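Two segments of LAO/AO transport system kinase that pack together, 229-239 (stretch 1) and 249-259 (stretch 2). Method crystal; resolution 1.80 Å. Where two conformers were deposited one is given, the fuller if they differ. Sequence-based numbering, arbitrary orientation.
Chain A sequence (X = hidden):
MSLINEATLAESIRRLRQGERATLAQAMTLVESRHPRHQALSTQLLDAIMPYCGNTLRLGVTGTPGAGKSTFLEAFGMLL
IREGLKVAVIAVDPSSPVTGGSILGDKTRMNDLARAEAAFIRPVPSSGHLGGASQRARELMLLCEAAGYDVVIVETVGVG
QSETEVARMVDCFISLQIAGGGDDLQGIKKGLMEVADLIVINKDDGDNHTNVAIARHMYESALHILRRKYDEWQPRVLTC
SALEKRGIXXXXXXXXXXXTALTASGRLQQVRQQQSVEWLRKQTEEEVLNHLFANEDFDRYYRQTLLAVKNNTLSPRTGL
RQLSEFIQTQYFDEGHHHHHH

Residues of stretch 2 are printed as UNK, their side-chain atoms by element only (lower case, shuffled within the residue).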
# COMPACT_ATOMS: atom_id res chain seq x y z
N LYS A 229 -0.69 7.22 -12.21
CA LYS A 229 0.50 6.65 -11.57
C LYS A 229 1.73 7.54 -11.88
O LYS A 229 2.54 7.86 -10.97
CB LYS A 229 0.69 5.22 -12.08
CG LYS A 229 2.06 4.55 -11.71
CD LYS A 229 2.16 3.19 -12.44
CE LYS A 229 3.46 2.47 -12.16
NZ LYS A 229 3.65 1.26 -13.06
N TYR A 230 1.87 7.92 -13.15
CA TYR A 230 2.87 8.89 -13.60
C TYR A 230 2.19 10.09 -14.25
O TYR A 230 1.40 9.92 -15.19
CB TYR A 230 3.75 8.26 -14.68
CG TYR A 230 4.50 7.02 -14.27
CD1 TYR A 230 5.41 7.05 -13.20
CD2 TYR A 230 4.32 5.81 -14.96
CE1 TYR A 230 6.13 5.91 -12.84
CE2 TYR A 230 5.03 4.67 -14.60
CZ TYR A 230 5.93 4.72 -13.55
OH TYR A 230 6.62 3.57 -13.22
N ASP A 231 2.54 11.31 -13.83
CA ASP A 231 2.01 12.54 -14.42
C ASP A 231 2.11 12.52 -15.95
O ASP A 231 1.23 13.00 -16.66
CB ASP A 231 2.78 13.76 -13.85
CG ASP A 231 2.85 13.75 -12.31
OD1 ASP A 231 1.92 13.23 -11.65
OD2 ASP A 231 3.85 14.27 -11.76
N GLU A 232 3.22 11.97 -16.45
CA GLU A 232 3.56 11.93 -17.88
C GLU A 232 2.69 11.00 -18.75
O GLU A 232 2.76 11.08 -19.97
CB GLU A 232 5.01 11.45 -18.05
CG GLU A 232 6.08 12.36 -17.47
CD GLU A 232 6.36 12.14 -15.99
OE1 GLU A 232 5.67 11.35 -15.31
OE2 GLU A 232 7.31 12.78 -15.49
N TRP A 233 1.93 10.10 -18.12
CA TRP A 233 1.28 8.97 -18.84
C TRP A 233 -0.16 8.68 -18.41
O TRP A 233 -0.41 8.34 -17.24
CB TRP A 233 2.14 7.70 -18.67
CG TRP A 233 1.67 6.46 -19.43
CD1 TRP A 233 1.14 5.33 -18.88
CD2 TRP A 233 1.68 6.24 -20.85
NE1 TRP A 233 0.82 4.42 -19.86
CE2 TRP A 233 1.14 4.96 -21.08
CE3 TRP A 233 2.10 7.01 -21.96
CZ2 TRP A 233 1.02 4.41 -22.37
CZ3 TRP A 233 1.98 6.46 -23.25
CH2 TRP A 233 1.46 5.16 -23.43
N GLN A 234 -1.12 8.83 -19.33
CA GLN A 234 -2.45 8.27 -19.10
C GLN A 234 -2.37 6.80 -19.49
O GLN A 234 -2.04 6.48 -20.64
CB GLN A 234 -3.55 8.96 -19.95
CG GLN A 234 -4.97 8.69 -19.36
CD GLN A 234 -5.26 9.54 -18.09
OE1 GLN A 234 -5.10 10.76 -18.10
NE2 GLN A 234 -5.68 8.89 -17.01
N PRO A 235 -2.63 5.88 -18.52
CA PRO A 235 -2.63 4.45 -18.88
C PRO A 235 -3.57 4.15 -20.05
O PRO A 235 -4.65 4.77 -20.16
CB PRO A 235 -3.14 3.76 -17.60
CG PRO A 235 -2.71 4.70 -16.49
CD PRO A 235 -2.87 6.09 -17.08
N ARG A 236 -3.18 3.22 -20.91
CA ARG A 236 -3.99 2.88 -22.09
C ARG A 236 -4.50 1.47 -21.98
O ARG A 236 -3.85 0.61 -21.38
CB ARG A 236 -3.16 3.00 -23.38
CG ARG A 236 -2.61 4.39 -23.63
CD ARG A 236 -1.85 4.44 -24.95
NE ARG A 236 -1.23 5.75 -25.12
CZ ARG A 236 -0.41 6.08 -26.11
NH1 ARG A 236 -0.16 5.20 -27.08
NH2 ARG A 236 0.13 7.29 -26.14
N VAL A 237 -5.67 1.24 -22.57
CA VAL A 237 -6.30 -0.07 -22.57
C VAL A 237 -6.53 -0.45 -24.03
O VAL A 237 -7.27 0.26 -24.75
CB VAL A 237 -7.64 -0.07 -21.79
CG1 VAL A 237 -8.21 -1.49 -21.69
CG2 VAL A 237 -7.44 0.52 -20.38
N LEU A 238 -5.89 -1.53 -24.45
CA LEU A 238 -5.94 -1.98 -25.84
C LEU A 238 -6.50 -3.40 -25.93
O LEU A 238 -6.55 -4.10 -24.94
CB LEU A 238 -4.56 -1.91 -26.48
CG LEU A 238 -3.86 -0.54 -26.49
CD1 LEU A 238 -2.56 -0.57 -27.27
CD2 LEU A 238 -4.78 0.53 -27.06
N THR A 239 -6.96 -3.79 -27.11
CA THR A 239 -7.39 -5.16 -27.34
C THR A 239 -6.57 -5.75 -28.47
O THR A 239 -6.01 -5.02 -29.32
CB THR A 239 -8.88 -5.26 -27.73
OG1 THR A 239 -9.04 -4.73 -29.05
CG2 THR A 239 -9.82 -4.52 -26.71
N UNK A 249 1.05 -5.16 -33.02
CA UNK A 249 1.85 -4.02 -33.47
C UNK A 249 1.51 -2.77 -32.66
O UNK A 249 2.37 -2.00 -32.26
o UNK A 249 2.96 -5.59 -35.65
c UNK A 249 1.95 -4.91 -35.88
c UNK A 249 1.61 -3.73 -34.97
o UNK A 249 1.19 -5.15 -36.85
N UNK A 250 0.21 -2.58 -32.42
CA UNK A 250 -0.31 -1.41 -31.72
C UNK A 250 0.09 -1.40 -30.24
O UNK A 250 0.35 -0.33 -29.66
c UNK A 250 -1.84 -1.37 -31.87
o UNK A 250 -2.51 -1.78 -35.54
o UNK A 250 -1.76 -3.26 -34.11
c UNK A 250 -2.17 -2.09 -34.38
c UNK A 250 -2.29 -0.97 -33.31
N UNK A 251 0.17 -2.58 -29.65
CA UNK A 251 0.62 -2.72 -28.26
C UNK A 251 2.10 -2.34 -28.13
O UNK A 251 2.48 -1.58 -27.24
c UNK A 251 0.29 -4.13 -27.70
c UNK A 251 1.08 -4.41 -26.39
c UNK A 251 -1.24 -4.27 -27.52
c UNK A 251 -1.75 -5.63 -27.46
N UNK A 252 2.92 -2.81 -29.06
CA UNK A 252 4.35 -2.43 -29.09
C UNK A 252 4.49 -0.93 -29.27
O UNK A 252 5.28 -0.27 -28.60
c UNK A 252 9.93 -2.46 -27.98
c UNK A 252 7.13 -2.58 -31.59
c UNK A 252 8.75 -2.45 -30.04
c UNK A 252 9.96 -2.28 -29.34
n UNK A 252 8.47 -2.32 -31.38
c UNK A 252 8.74 -2.79 -27.30
c UNK A 252 7.53 -2.78 -29.39
c UNK A 252 5.07 -3.21 -30.20
c UNK A 252 7.53 -2.95 -27.99
c UNK A 252 6.51 -2.86 -30.40
N UNK A 253 3.68 -0.37 -30.15
CA UNK A 253 3.69 1.06 -30.36
C UNK A 253 3.30 1.87 -29.12
O UNK A 253 3.87 2.92 -28.87
c UNK A 253 4.76 0.67 -33.15
n UNK A 253 2.74 0.66 -33.99
n UNK A 253 4.80 0.26 -34.45
c UNK A 253 3.47 0.94 -32.85
c UNK A 253 2.84 1.40 -31.58
c UNK A 253 3.57 0.26 -34.94
N UNK A 254 2.36 1.35 -28.35
CA UNK A 254 1.97 1.99 -27.11
C UNK A 254 3.10 1.94 -26.08
O UNK A 254 3.33 2.90 -25.35
c UNK A 254 0.70 1.36 -26.54
N UNK A 255 3.80 0.80 -26.02
CA UNK A 255 4.98 0.67 -25.16
C UNK A 255 6.05 1.69 -25.53
O UNK A 255 6.64 2.32 -24.65
c UNK A 255 5.54 -0.79 -25.15
c UNK A 255 6.92 -0.85 -24.42
c UNK A 255 4.53 -1.72 -24.44
c UNK A 255 4.64 -3.22 -24.76
N UNK A 256 6.30 1.85 -26.83
CA UNK A 256 7.24 2.87 -27.30
C UNK A 256 6.78 4.28 -26.88
O UNK A 256 7.58 5.07 -26.40
c UNK A 256 7.50 2.76 -28.82
c UNK A 256 8.31 3.97 -29.32
c UNK A 256 8.24 1.46 -29.12
c UNK A 256 8.23 1.06 -30.58
N UNK A 257 5.48 4.56 -27.02
CA UNK A 257 4.88 5.83 -26.58
C UNK A 257 5.10 6.08 -25.08
O UNK A 257 5.43 7.18 -24.64
c UNK A 257 3.38 5.85 -26.92
o UNK A 257 4.03 6.40 -29.20
c UNK A 257 3.10 6.06 -28.42
o UNK A 257 1.92 5.87 -28.82
N UNK A 258 4.92 5.02 -24.28
CA UNK A 258 5.21 5.06 -22.84
C UNK A 258 6.68 5.45 -22.59
O UNK A 258 6.96 6.35 -21.79
c UNK A 258 4.89 3.69 -22.20
c UNK A 258 5.29 3.58 -20.74
c UNK A 258 6.03 3.37 -18.00
c UNK A 258 4.74 3.81 -18.35
c UNK A 258 6.96 3.05 -19.01
c UNK A 258 6.58 3.13 -20.38
c UNK A 258 4.38 3.91 -19.72
N UNK A 259 7.60 4.76 -23.26
CA UNK A 259 9.05 5.02 -23.13
C UNK A 259 9.38 6.46 -23.49
O UNK A 259 10.08 7.13 -22.75
c UNK A 259 12.21 3.07 -24.34
c UNK A 259 13.66 3.16 -23.81
c UNK A 259 11.39 4.23 -23.77
n UNK A 259 14.54 2.00 -24.17
c UNK A 259 9.87 4.07 -24.01

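Position 249 opens the helical stretch with four side-chain atoms, two carbons of which the second carries two oxygens. This short carboxylate is Asp 249, exposed and out of reach of stretch 1. Position 250 is one carbon longer, three carbons ending in two oxygens, and is therefore Glu 250. Its CA-to-CB bond points toward the strand but the carboxylate leads away, so the closest approach falls to the backbone, where O lies 3.8 Å from Leu 238 CD1.

Position 251 has four carbons, forked at the first, with one arm two carbons long: Ile 251. Its CG1 sits 3.9 Å from Leu 238 CD1, an apolar contact. At position 252, one carbon leads to fused five- and six-membered rings of eight carbons and one nitrogen; this is Trp 252, whose CA-to-CB bond points away from stretch 1 and whose side chain, buried elsewhere in the structure, makes no contact with it. Position 253 bears a carbon and a five-membered ring with two nitrogens. This is His 253, exposed and without contact to stretch 1.

A single carbon at position 254 identifies Ala 254. Its CB lies 3.9 Å from Leu 238 CD1, and its backbone O is 3.5 Å from Trp 233 CH2, while that same oxygen accepts a helical hydrogen bond from N of position 258.

Positions 255 and 256 each repeat the four-carbon pattern, forked at the first carbon with one longer arm. They are Ile 255 and Ile 256; the CA-to-CB bond of each points away, and neither side chain contacts stretch 1. Position 257 has two carbons and a terminal pair of oxygens, one of them 2.8 Å from Arg 236 NH1; it is Asp 257. The oxygen is OD2, and an N-H...acceptor angle of 163° makes the contact a well-aligned hydrogen bond within a salt bridge.

Position 258 carries one carbon and a ring of six carbons with no hydroxyl, hence Phe 258. Its CB stands 3.9 Å from the centroid of the Trp 233 six-membered ring, almost directly over the face, and its ring edge meets the Trp 233 five-membered ring at 85°. Phe 258 CZ also reaches Tyr 230 CE2 at 3.8 Å. Position 259, four carbons in a row ending in nitrogen, is Lys 259; its CA-to-CB bond points away and its side chain makes no contact.

The strand and helix run nearly antiparallel, at 164°, so the pairs run in reverse order: Leu 238 lies by Ile 251, Arg 236 by Ala 254 and, before the strand, Trp 233 by Phe 258. Leu 238 packs against Ile 251 and Ala 254, Arg 236 NH1 makes a salt bridge to Asp 257 OD2, and Trp 233, which closes the type I turn that begins at Tyr 230, offers its face to Phe 258. Apolar packing thus dominates, with one salt bridge alongside.

Stretch 2, residues 249-259: DEIWHAIIDFK
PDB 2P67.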